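Local coordinates for protein prolyl endopeptidase (Myxococcus xanthus, PDB 2BKL) that probably hydrolyses the peptide bond after proline in oligopeptides, and after alanine less readily, as a serine endopeptidase of the prolyl oligopeptidase family, at residues A[447-452]-A[476-481]; A[420-425]-A[509-514]; A[9-14]-A[23-28]. All coordinates share one frame; numbering follows the deposited sequence.

Interaction 1 of 3, residues A[447-452]-A[476-481]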
loop_
_atom_site.group_PDB
_atom_site.type_symbol
_atom_site.label_atom_id
_atom_site.label_comp_id
_atom_site.label_asym_id
_atom_site.label_seq_id
_atom_site.Cartn_x
_atom_site.Cartn_y
_atom_site.Cartn_z
ATOM N N PRO A 447 1.014 -14.696 -23.712
ATOM C CA PRO A 447 1.167 -14.910 -22.272
ATOM C C PRO A 447 0.657 -13.630 -21.611
ATOM O O PRO A 447 1.072 -12.532 -21.987
ATOM C CB PRO A 447 2.679 -15.047 -22.077
ATOM C CG PRO A 447 3.284 -14.982 -23.354
ATOM C CD PRO A 447 2.305 -14.629 -24.414
ATOM N N THR A 448 -0.213 -13.768 -20.635
ATOM C CA THR A 448 -0.854 -12.626 -20.022
ATOM C C THR A 448 -0.755 -12.713 -18.522
ATOM O O THR A 448 -0.892 -13.779 -17.964
ATOM C CB THR A 448 -2.326 -12.603 -20.490
ATOM O OG1 THR A 448 -2.346 -12.391 -21.906
ATOM C CG2 THR A 448 -3.146 -11.459 -19.880
ATOM N N LEU A 449 -0.502 -11.577 -17.898
ATOM C CA LEU A 449 -0.421 -11.460 -16.451
ATOM C C LEU A 449 -1.467 -10.437 -16.014
ATOM O O LEU A 449 -1.410 -9.282 -16.414
ATOM C CB LEU A 449 0.961 -11.003 -16.028
ATOM C CG LEU A 449 1.228 -10.783 -14.541
ATOM C CD1 LEU A 449 1.044 -12.019 -13.763
ATOM C CD2 LEU A 449 2.662 -10.271 -14.397
ATOM N N LEU A 450 -2.404 -10.869 -15.201
ATOM C CA LEU A 450 -3.551 -10.084 -14.752
ATOM C C LEU A 450 -3.386 -9.830 -13.251
ATOM O O LEU A 450 -3.260 -10.780 -12.462
ATOM C CB LEU A 450 -4.859 -10.841 -15.031
ATOM C CG LEU A 450 -6.121 -10.325 -14.337
ATOM C CD1 LEU A 450 -6.452 -8.878 -14.772
ATOM C CD2 LEU A 450 -7.268 -11.249 -14.585
ATOM N N TYR A 451 -3.369 -8.562 -12.900
ATOM C CA TYR A 451 -3.121 -8.085 -11.547
ATOM C C TYR A 451 -4.371 -7.405 -10.983
ATOM O O TYR A 451 -5.086 -6.676 -11.681
ATOM C CB TYR A 451 -1.977 -7.068 -11.615
ATOM C CG TYR A 451 -1.556 -6.370 -10.345
ATOM C CD1 TYR A 451 -1.250 -7.093 -9.223
ATOM C CD2 TYR A 451 -1.342 -5.000 -10.326
ATOM C CE1 TYR A 451 -0.799 -6.466 -8.051
ATOM C CE2 TYR A 451 -0.884 -4.360 -9.176
ATOM C CZ TYR A 451 -0.670 -5.120 -8.030
ATOM O OH TYR A 451 -0.233 -4.553 -6.826
ATOM N N GLY A 452 -4.607 -7.617 -9.698
ATOM C CA GLY A 452 -5.683 -6.951 -8.997
ATOM C C GLY A 452 -5.418 -6.890 -7.506
ATOM O O GLY A 452 -4.487 -7.495 -7.004
ATOM N N GLY A 476 4.144 -10.457 -24.215
ATOM C CA GLY A 476 3.161 -10.604 -23.173
ATOM C C GLY A 476 2.217 -9.427 -23.048
ATOM O O GLY A 476 2.462 -8.348 -23.559
ATOM N N VAL A 477 1.109 -9.686 -22.359
ATOM C CA VAL A 477 0.100 -8.678 -22.023
ATOM C C VAL A 477 0.086 -8.540 -20.520
ATOM O O VAL A 477 0.161 -9.539 -19.797
ATOM C CB VAL A 477 -1.270 -9.123 -22.525
ATOM C CG1 VAL A 477 -2.425 -8.203 -22.039
ATOM C CG2 VAL A 477 -1.256 -9.260 -24.071
ATOM N N TYR A 478 0.018 -7.307 -20.067
ATOM C CA TYR A 478 -0.128 -6.990 -18.638
ATOM C C TYR A 478 -1.441 -6.282 -18.457
ATOM O O TYR A 478 -1.707 -5.274 -19.127
ATOM C CB TYR A 478 1.009 -6.091 -18.165
ATOM C CG TYR A 478 0.945 -5.676 -16.710
ATOM C CD1 TYR A 478 1.028 -6.613 -15.701
ATOM C CD2 TYR A 478 0.850 -4.340 -16.363
ATOM C CE1 TYR A 478 0.994 -6.225 -14.353
ATOM C CE2 TYR A 478 0.824 -3.943 -15.039
ATOM C CZ TYR A 478 0.888 -4.893 -14.050
ATOM O OH TYR A 478 0.870 -4.519 -12.695
ATOM N N ALA A 479 -2.290 -6.779 -17.558
ATOM C CA ALA A 479 -3.612 -6.205 -17.342
ATOM C C ALA A 479 -3.806 -5.928 -15.874
ATOM O O ALA A 479 -3.367 -6.718 -15.031
ATOM C CB ALA A 479 -4.692 -7.169 -17.844
ATOM N N VAL A 480 -4.455 -4.814 -15.559
ATOM C CA VAL A 480 -4.704 -4.380 -14.185
ATOM C C VAL A 480 -6.199 -4.020 -14.077
ATOM O O VAL A 480 -6.660 -3.088 -14.731
ATOM C CB VAL A 480 -3.816 -3.157 -13.799
ATOM C CG1 VAL A 480 -4.052 -2.787 -12.342
ATOM C CG2 VAL A 480 -2.334 -3.466 -14.059
ATOM N N ALA A 481 -6.941 -4.770 -13.265
ATOM C CA ALA A 481 -8.383 -4.562 -13.125
ATOM C C ALA A 481 -8.698 -3.674 -11.951
ATOM O O ALA A 481 -8.113 -3.863 -10.859
ATOM C CB ALA A 481 -9.094 -5.887 -13.009
#

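Interaction 2 of 3, residues A[420-425]-A[509-514]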
loop_
_atom_site.group_PDB
_atom_site.type_symbol
_atom_site.label_atom_id
_atom_site.label_comp_id
_atom_site.label_asym_id
_atom_site.label_seq_id
_atom_site.Cartn_x
_atom_site.Cartn_y
_atom_site.Cartn_z
ATOM N N VAL A 420 -10.319 -0.524 -20.973
ATOM C CA VAL A 420 -11.533 -1.206 -21.347
ATOM C C VAL A 420 -12.469 -1.297 -20.158
ATOM O O VAL A 420 -12.063 -1.083 -19.004
ATOM C CB VAL A 420 -11.222 -2.618 -21.896
ATOM C CG1 VAL A 420 -10.305 -2.520 -23.111
ATOM C CG2 VAL A 420 -10.625 -3.543 -20.824
ATOM N N PHE A 421 -13.725 -1.615 -20.444
ATOM C CA PHE A 421 -14.777 -1.765 -19.480
ATOM C C PHE A 421 -15.522 -3.054 -19.731
ATOM O O PHE A 421 -16.073 -3.247 -20.823
ATOM C CB PHE A 421 -15.699 -0.542 -19.502
ATOM C CG PHE A 421 -14.976 0.743 -19.337
ATOM C CD1 PHE A 421 -14.713 1.213 -18.068
ATOM C CD2 PHE A 421 -14.522 1.459 -20.410
ATOM C CE1 PHE A 421 -14.011 2.389 -17.876
ATOM C CE2 PHE A 421 -13.790 2.663 -20.202
ATOM C CZ PHE A 421 -13.538 3.085 -18.919
ATOM N N TYR A 422 -15.563 -3.936 -18.751
ATOM C CA TYR A 422 -16.216 -5.237 -18.923
ATOM C C TYR A 422 -17.319 -5.403 -17.886
ATOM O O TYR A 422 -17.310 -4.759 -16.838
ATOM C CB TYR A 422 -15.191 -6.389 -18.836
ATOM C CG TYR A 422 -14.528 -6.545 -17.503
ATOM C CD1 TYR A 422 -13.359 -5.868 -17.188
ATOM C CD2 TYR A 422 -15.092 -7.345 -16.514
ATOM C CE1 TYR A 422 -12.793 -5.981 -15.933
ATOM C CE2 TYR A 422 -14.507 -7.464 -15.279
ATOM C CZ TYR A 422 -13.364 -6.778 -14.995
ATOM O OH TYR A 422 -12.790 -6.889 -13.747
ATOM N N ALA A 423 -18.296 -6.248 -18.165
ATOM C CA ALA A 423 -19.392 -6.502 -17.247
ATOM C C ALA A 423 -19.061 -7.658 -16.343
ATOM O O ALA A 423 -18.645 -8.721 -16.804
ATOM C CB ALA A 423 -20.665 -6.785 -18.004
ATOM N N SER A 424 -19.252 -7.439 -15.048
ATOM C CA SER A 424 -19.213 -8.482 -14.036
ATOM C C SER A 424 -20.496 -9.260 -14.043
ATOM O O SER A 424 -21.424 -8.902 -14.755
ATOM C CB SER A 424 -18.971 -7.839 -12.666
ATOM O OG SER A 424 -18.549 -8.816 -11.748
ATOM N N LYS A 425 -20.523 -10.322 -13.254
ATOM C CA LYS A 425 -21.692 -11.201 -13.139
ATOM C C LYS A 425 -23.020 -10.451 -12.914
ATOM O O LYS A 425 -24.031 -10.749 -13.554
ATOM C CB LYS A 425 -21.441 -12.182 -11.991
ATOM C CG LYS A 425 -22.136 -13.487 -12.117
ATOM C CD LYS A 425 -21.664 -14.418 -11.002
ATOM C CE LYS A 425 -22.444 -14.169 -9.742
ATOM N NZ LYS A 425 -22.738 -15.446 -9.010
ATOM N N PHE A 509 -12.984 -10.189 -10.685
ATOM C CA PHE A 509 -11.700 -10.689 -11.185
ATOM C C PHE A 509 -11.885 -11.871 -12.116
ATOM O O PHE A 509 -11.223 -11.929 -13.157
ATOM C CB PHE A 509 -10.820 -11.077 -9.996
ATOM C CG PHE A 509 -9.332 -11.113 -10.281
ATOM C CD1 PHE A 509 -8.649 -10.018 -10.760
ATOM C CD2 PHE A 509 -8.612 -12.256 -10.042
ATOM C CE1 PHE A 509 -7.277 -10.046 -10.951
ATOM C CE2 PHE A 509 -7.232 -12.286 -10.239
ATOM C CZ PHE A 509 -6.576 -11.170 -10.700
ATOM N N HIS A 510 -12.758 -12.820 -11.749
ATOM C CA HIS A 510 -13.045 -13.908 -12.679
ATOM C C HIS A 510 -13.517 -13.336 -14.049
ATOM O O HIS A 510 -13.126 -13.835 -15.092
ATOM C CB HIS A 510 -14.124 -14.830 -12.192
ATOM C CG HIS A 510 -13.822 -15.580 -10.929
ATOM N ND1 HIS A 510 -12.697 -16.358 -10.770
ATOM C CD2 HIS A 510 -14.563 -15.734 -9.800
ATOM C CE1 HIS A 510 -12.750 -16.941 -9.582
ATOM N NE2 HIS A 510 -13.859 -16.566 -8.966
ATOM N N ALA A 511 -14.353 -12.304 -14.027
ATOM C CA ALA A 511 -14.869 -11.705 -15.253
ATOM C C ALA A 511 -13.765 -11.030 -16.053
ATOM O O ALA A 511 -13.830 -11.017 -17.283
ATOM C CB ALA A 511 -16.003 -10.749 -14.930
ATOM N N ALA A 512 -12.752 -10.462 -15.397
ATOM C CA ALA A 512 -11.604 -9.889 -16.119
ATOM C C ALA A 512 -10.862 -10.998 -16.862
ATOM O O ALA A 512 -10.484 -10.816 -18.024
ATOM C CB ALA A 512 -10.662 -9.195 -15.169
ATOM N N ALA A 513 -10.663 -12.133 -16.197
ATOM C CA ALA A 513 -9.994 -13.253 -16.825
ATOM C C ALA A 513 -10.768 -13.772 -18.007
ATOM O O ALA A 513 -10.194 -14.089 -19.048
ATOM C CB ALA A 513 -9.768 -14.371 -15.815
ATOM N N GLU A 514 -12.079 -13.820 -17.877
ATOM C CA GLU A 514 -12.916 -14.272 -18.983
ATOM C C GLU A 514 -12.863 -13.252 -20.135
ATOM O O GLU A 514 -12.827 -13.631 -21.309
ATOM C CB GLU A 514 -14.361 -14.448 -18.550
ATOM C CG GLU A 514 -14.589 -15.651 -17.634
ATOM C CD GLU A 514 -15.968 -15.633 -16.952
ATOM O OE1 GLU A 514 -16.517 -14.556 -16.635
ATOM O OE2 GLU A 514 -16.534 -16.725 -16.776
#

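Interaction 3 of 3, residues A[9-14]-A[23-28]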
loop_
_atom_site.group_PDB
_atom_site.type_symbol
_atom_site.label_atom_id
_atom_site.label_comp_id
_atom_site.label_asym_id
_atom_site.label_seq_id
_atom_site.Cartn_x
_atom_site.Cartn_y
_atom_site.Cartn_z
ATOM N N GLU A 9 -2.952 -33.314 9.834
ATOM C CA GLU A 9 -3.619 -33.775 11.053
ATOM C C GLU A 9 -5.136 -33.640 10.951
ATOM O O GLU A 9 -5.679 -33.047 10.031
ATOM C CB GLU A 9 -3.085 -33.039 12.262
ATOM C CG GLU A 9 -1.580 -33.181 12.446
ATOM C CD GLU A 9 -1.011 -32.446 13.653
ATOM O OE1 GLU A 9 -1.595 -31.438 14.094
ATOM O OE2 GLU A 9 0.058 -32.861 14.149
ATOM N N GLN A 10 -5.837 -34.227 11.901
ATOM C CA GLN A 10 -7.293 -34.207 11.888
ATOM C C GLN A 10 -7.858 -33.178 12.846
ATOM O O GLN A 10 -8.877 -33.408 13.480
ATOM C CB GLN A 10 -7.828 -35.600 12.225
ATOM C CG GLN A 10 -7.363 -36.674 11.255
ATOM C CD GLN A 10 -7.891 -36.467 9.867
ATOM O OE1 GLN A 10 -9.106 -36.311 9.676
ATOM N NE2 GLN A 10 -6.990 -36.436 8.880
ATOM N N VAL A 11 -7.222 -32.018 12.924
ATOM C CA VAL A 11 -7.729 -30.924 13.723
ATOM C C VAL A 11 -9.042 -30.401 13.150
ATOM O O VAL A 11 -9.138 -30.072 11.957
ATOM C CB VAL A 11 -6.721 -29.764 13.790
ATOM C CG1 VAL A 11 -7.311 -28.579 14.499
ATOM C CG2 VAL A 11 -5.439 -30.242 14.431
ATOM N N VAL A 12 -10.058 -30.340 13.999
ATOM C CA VAL A 12 -11.351 -29.773 13.637
ATOM C C VAL A 12 -11.833 -28.903 14.804
ATOM O O VAL A 12 -11.537 -29.173 15.983
ATOM C CB VAL A 12 -12.370 -30.882 13.267
ATOM C CG1 VAL A 12 -13.704 -30.281 12.829
ATOM C CG2 VAL A 12 -11.845 -31.760 12.159
ATOM N N ASP A 13 -12.562 -27.855 14.476
ATOM C CA ASP A 13 -13.196 -26.974 15.439
ATOM C C ASP A 13 -14.646 -26.792 15.049
ATOM O O ASP A 13 -14.994 -26.788 13.871
ATOM C CB ASP A 13 -12.545 -25.597 15.408
ATOM C CG ASP A 13 -11.165 -25.583 16.001
ATOM O OD1 ASP A 13 -11.035 -25.412 17.239
ATOM O OD2 ASP A 13 -10.129 -25.721 15.323
ATOM N N THR A 14 -15.493 -26.610 16.047
ATOM C CA THR A 14 -16.880 -26.319 15.808
ATOM C C THR A 14 -17.066 -24.858 16.072
ATOM O O THR A 14 -16.916 -24.411 17.199
ATOM C CB THR A 14 -17.773 -27.123 16.743
ATOM O OG1 THR A 14 -17.533 -28.519 16.541
ATOM C CG2 THR A 14 -19.225 -26.955 16.346
ATOM N N PRO A 23 -6.229 -28.999 8.668
ATOM C CA PRO A 23 -5.238 -30.083 8.649
ATOM C C PRO A 23 -3.816 -29.654 8.901
ATOM O O PRO A 23 -3.016 -30.450 9.407
ATOM C CB PRO A 23 -5.398 -30.685 7.240
ATOM C CG PRO A 23 -6.128 -29.680 6.463
ATOM C CD PRO A 23 -6.979 -28.901 7.410
ATOM N N TYR A 24 -3.491 -28.406 8.587
ATOM C CA TYR A 24 -2.128 -27.915 8.701
ATOM C C TYR A 24 -1.972 -26.873 9.816
ATOM O O TYR A 24 -1.042 -26.098 9.807
ATOM C CB TYR A 24 -1.660 -27.381 7.333
ATOM C CG TYR A 24 -1.753 -28.451 6.294
ATOM C CD1 TYR A 24 -0.947 -29.574 6.351
ATOM C CD2 TYR A 24 -2.723 -28.400 5.300
ATOM C CE1 TYR A 24 -1.054 -30.586 5.416
ATOM C CE2 TYR A 24 -2.853 -29.420 4.374
ATOM C CZ TYR A 24 -2.001 -30.513 4.430
ATOM O OH TYR A 24 -2.148 -31.532 3.515
ATOM N N ARG A 25 -2.861 -26.921 10.803
ATOM C CA ARG A 25 -2.759 -26.103 12.015
ATOM C C ARG A 25 -1.344 -26.065 12.611
ATOM O O ARG A 25 -0.891 -25.018 13.089
ATOM C CB ARG A 25 -3.766 -26.603 13.044
ATOM C CG ARG A 25 -3.677 -25.954 14.424
ATOM C CD ARG A 25 -4.061 -24.503 14.458
ATOM N NE ARG A 25 -5.429 -24.326 14.058
ATOM C CZ ARG A 25 -6.498 -24.597 14.794
ATOM N NH1 ARG A 25 -6.367 -24.933 16.076
ATOM N NH2 ARG A 25 -7.715 -24.472 14.287
ATOM N N TRP A 26 -0.630 -27.184 12.586
ATOM C CA TRP A 26 0.682 -27.254 13.199
ATOM C C TRP A 26 1.698 -26.306 12.595
ATOM O O TRP A 26 2.650 -25.913 13.263
ATOM C CB TRP A 26 1.202 -28.713 13.234
ATOM C CG TRP A 26 1.671 -29.295 11.935
ATOM C CD1 TRP A 26 0.922 -29.965 11.000
ATOM C CD2 TRP A 26 3.012 -29.299 11.445
ATOM N NE1 TRP A 26 1.722 -30.355 9.951
ATOM C CE2 TRP A 26 3.013 -29.976 10.202
ATOM C CE3 TRP A 26 4.218 -28.796 11.921
ATOM C CZ2 TRP A 26 4.175 -30.153 9.445
ATOM C CZ3 TRP A 26 5.368 -28.968 11.162
ATOM C CH2 TRP A 26 5.335 -29.645 9.939
ATOM N N LEU A 27 1.492 -25.926 11.329
ATOM C CA LEU A 27 2.385 -24.970 10.679
ATOM C C LEU A 27 2.204 -23.535 11.122
ATOM O O LEU A 27 3.003 -22.672 10.722
ATOM C CB LEU A 27 2.182 -25.010 9.161
ATOM C CG LEU A 27 2.609 -26.305 8.476
ATOM C CD1 LEU A 27 2.176 -26.287 7.038
ATOM C CD2 LEU A 27 4.112 -26.455 8.550
ATOM N N GLU A 28 1.216 -23.240 11.960
ATOM C CA GLU A 28 1.011 -21.846 12.410
ATOM C C GLU A 28 2.138 -21.306 13.278
ATOM O O GLU A 28 2.515 -20.158 13.157
ATOM C CB GLU A 28 -0.331 -21.659 13.120
ATOM C CG GLU A 28 -1.540 -21.813 12.208
ATOM C CD GLU A 28 -2.885 -21.589 12.880
ATOM O OE1 GLU A 28 -2.909 -21.335 14.098
ATOM O OE2 GLU A 28 -3.925 -21.674 12.176
HETATM O O HOH W 1 -2.140 -29.625 12.115
HETATM O O HOH W 2 -8.697 -25.690 17.913
#

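Interaction 1 of 3, residues A[447-452]-A[476-481]
V477 O is gripped from several directions. L449 N donates to V477 O at 2.9 Å, nearly along the C=O axis (C=O...N 162°), T448 CA lies 3.3 Å from that oxygen in a CA-H...O contact, and W471 NE1, from the helix between the two strands, adds a further hydrogen bond. Four more backbone bonds continue the parallel register, the shortest running from Y451 N to A479 O at 2.8 Å. Beside V477, T448 stands shoulder to shoulder, its OG1 3.5 Å from V477 CB and its CG2 4.0 Å from V477 CG1. A chi1 of -64° turns OG1 beside its own backbone N, and there it bonds to A446 O. A valine here would probably leave A446 O without its hydroxyl partner. The pairing belongs to the beta-alpha-beta unit 448-451, 469-473, 477-481 of the alpha/beta-hydrolase sheet, and the strand axes lie 17° from parallel. L450 CD1 meets A479 CB at 3.9 Å on the face that T448 and V477 share, which helix 503-518 covers through L516, F509 and A512. On the opposite face Y478 and Y451 run side by side. Y478 OH reaches Y451 CD2 at 3.3 Å, an oblique approach to the ring, while V480 CG1 lies 4.0 Å from that same CD2.

Interaction 2 of 3, residues A[420-425]-A[509-514]
This is apolar strand-to-helix packing in the alpha/beta-hydrolase domain, in which Y422 of the outermost strand 415-423 lays its ring against A511 and A512 of helix 503-518. The short segments bear this out: their axes pass 8.5 Å apart with N-to-C directions at 115°, and no hydrogen bond joins them. The Y422 ring carries most of the contact. A512 CA sits over one face, 3.7 Å above the ring plane and offset toward the rim, and A512 CB comes to 3.4 Å from Y422 OH. A511 meets the ring obliquely, its CB 3.6 Å from Y422 CE2. The tyrosine therefore spans two successive alanines, whose methyl groups are small enough for the ring to settle close to the helix backbone, with CE2 3.5 Å from A512 N. Its chi1 of 65° puts CG between the backbone N and the carbonyl carbon, the crowded position; the side chain leaves the strand on the helix side, and this torsion lays the ring across A511 and A512. At the end of the strand and just beyond it, A423 O and S424 CA lie 3.8 and 4.0 Å from A511 CB. Polar ends find their partners one residue before the helical segment: Y422 OH hydrogen-bonds to D508 O, and S424 OG bonds to D508 OD1. One residue of the helix thus fixes both the far end of the ring and the start of the following loop. Y515, a turn further along the helix, also touches Y422 and V420. Next in the sheet, strand 429-437 pairs with strand 415-423, and its M432 touches both V420 and A512, whereas helix 534-545 packs against the helix from another direction, through F509 and H510.

Interaction 3 of 3, residues A[9-14]-A[23-28]
The R25 side chain folds on itself to reach D13: bends at chi2 (68°) and chi3 (62°) bring its guanidinium back beside D13 of strand 12-15 instead of letting it extend. R25 NH2 donates to D13 OD2 at 2.9 Å, in a salt bridge made on the syn side of the carboxylate but out of its plane, with the carboxylate and guanidinium planes 24° apart. V11 adds the apolar part of the contact, its CG1 lying 3.9 Å above one face of the guanidinium, toward the rim. Charge does not stop at this pair. R25 NE is 3.6 Å from E28 OE2, a long bridge, and also pairs with D22, so acidic groups probably offset the nearby R564, whose NE lies close to that of R25. The second half of the contact is built around P23 O. E9 N bonds to P23 O at 2.9 Å, almost straight and on a carbonyl lone pair, and a water donates to that oxygen at 3.0 Å. That water also donates to E9 OE1 at 2.7 Å and accepts from W26 N at 2.9 Å, tying the glutamate to the first turn of the 3-10 segment. E9 crosses W26 at about a right angle, and R7 holds both: it bridges E9 OE2 through NE, accepts W26 NE1 at its carbonyl, and makes a cation-pi contact with the indole. Backbone bonds of V11 with D22 and D13 with V20 identify the frame as an antiparallel beta hairpin, strands 12-15 and 18-21, whose pairing runs on past the strand ends through V11-D22 and the E9-P23 bond, while the D13-R25-E28 salt-bridge network ties strand 12-15 to the 3-10 turn that leads to helix 33-51.

How the interactions relate
Interactions 1 and 2 meet directly within the hydrolase domain, their centres 13 Å apart. L450 CG packs on F509 CE1 at 3.6 Å, and A481 CB lies 3.9 Å from Y422 OH; both contacts reach the same sheet. Interaction 1 comes close to the substrate pocket: the Y451 side chain is about 9 Å from the bound benzyloxycarbonyl-Ala-Pro and touches the probable nucleophile elbow that carries S533. Interaction 3 stands apart, its centre about 35 Å from that of interaction 1 and 36 Å from that of interaction 2. Segment 23-28 nevertheless reaches helix 622-632 of the hydrolase domain through Y24, L27 and E28.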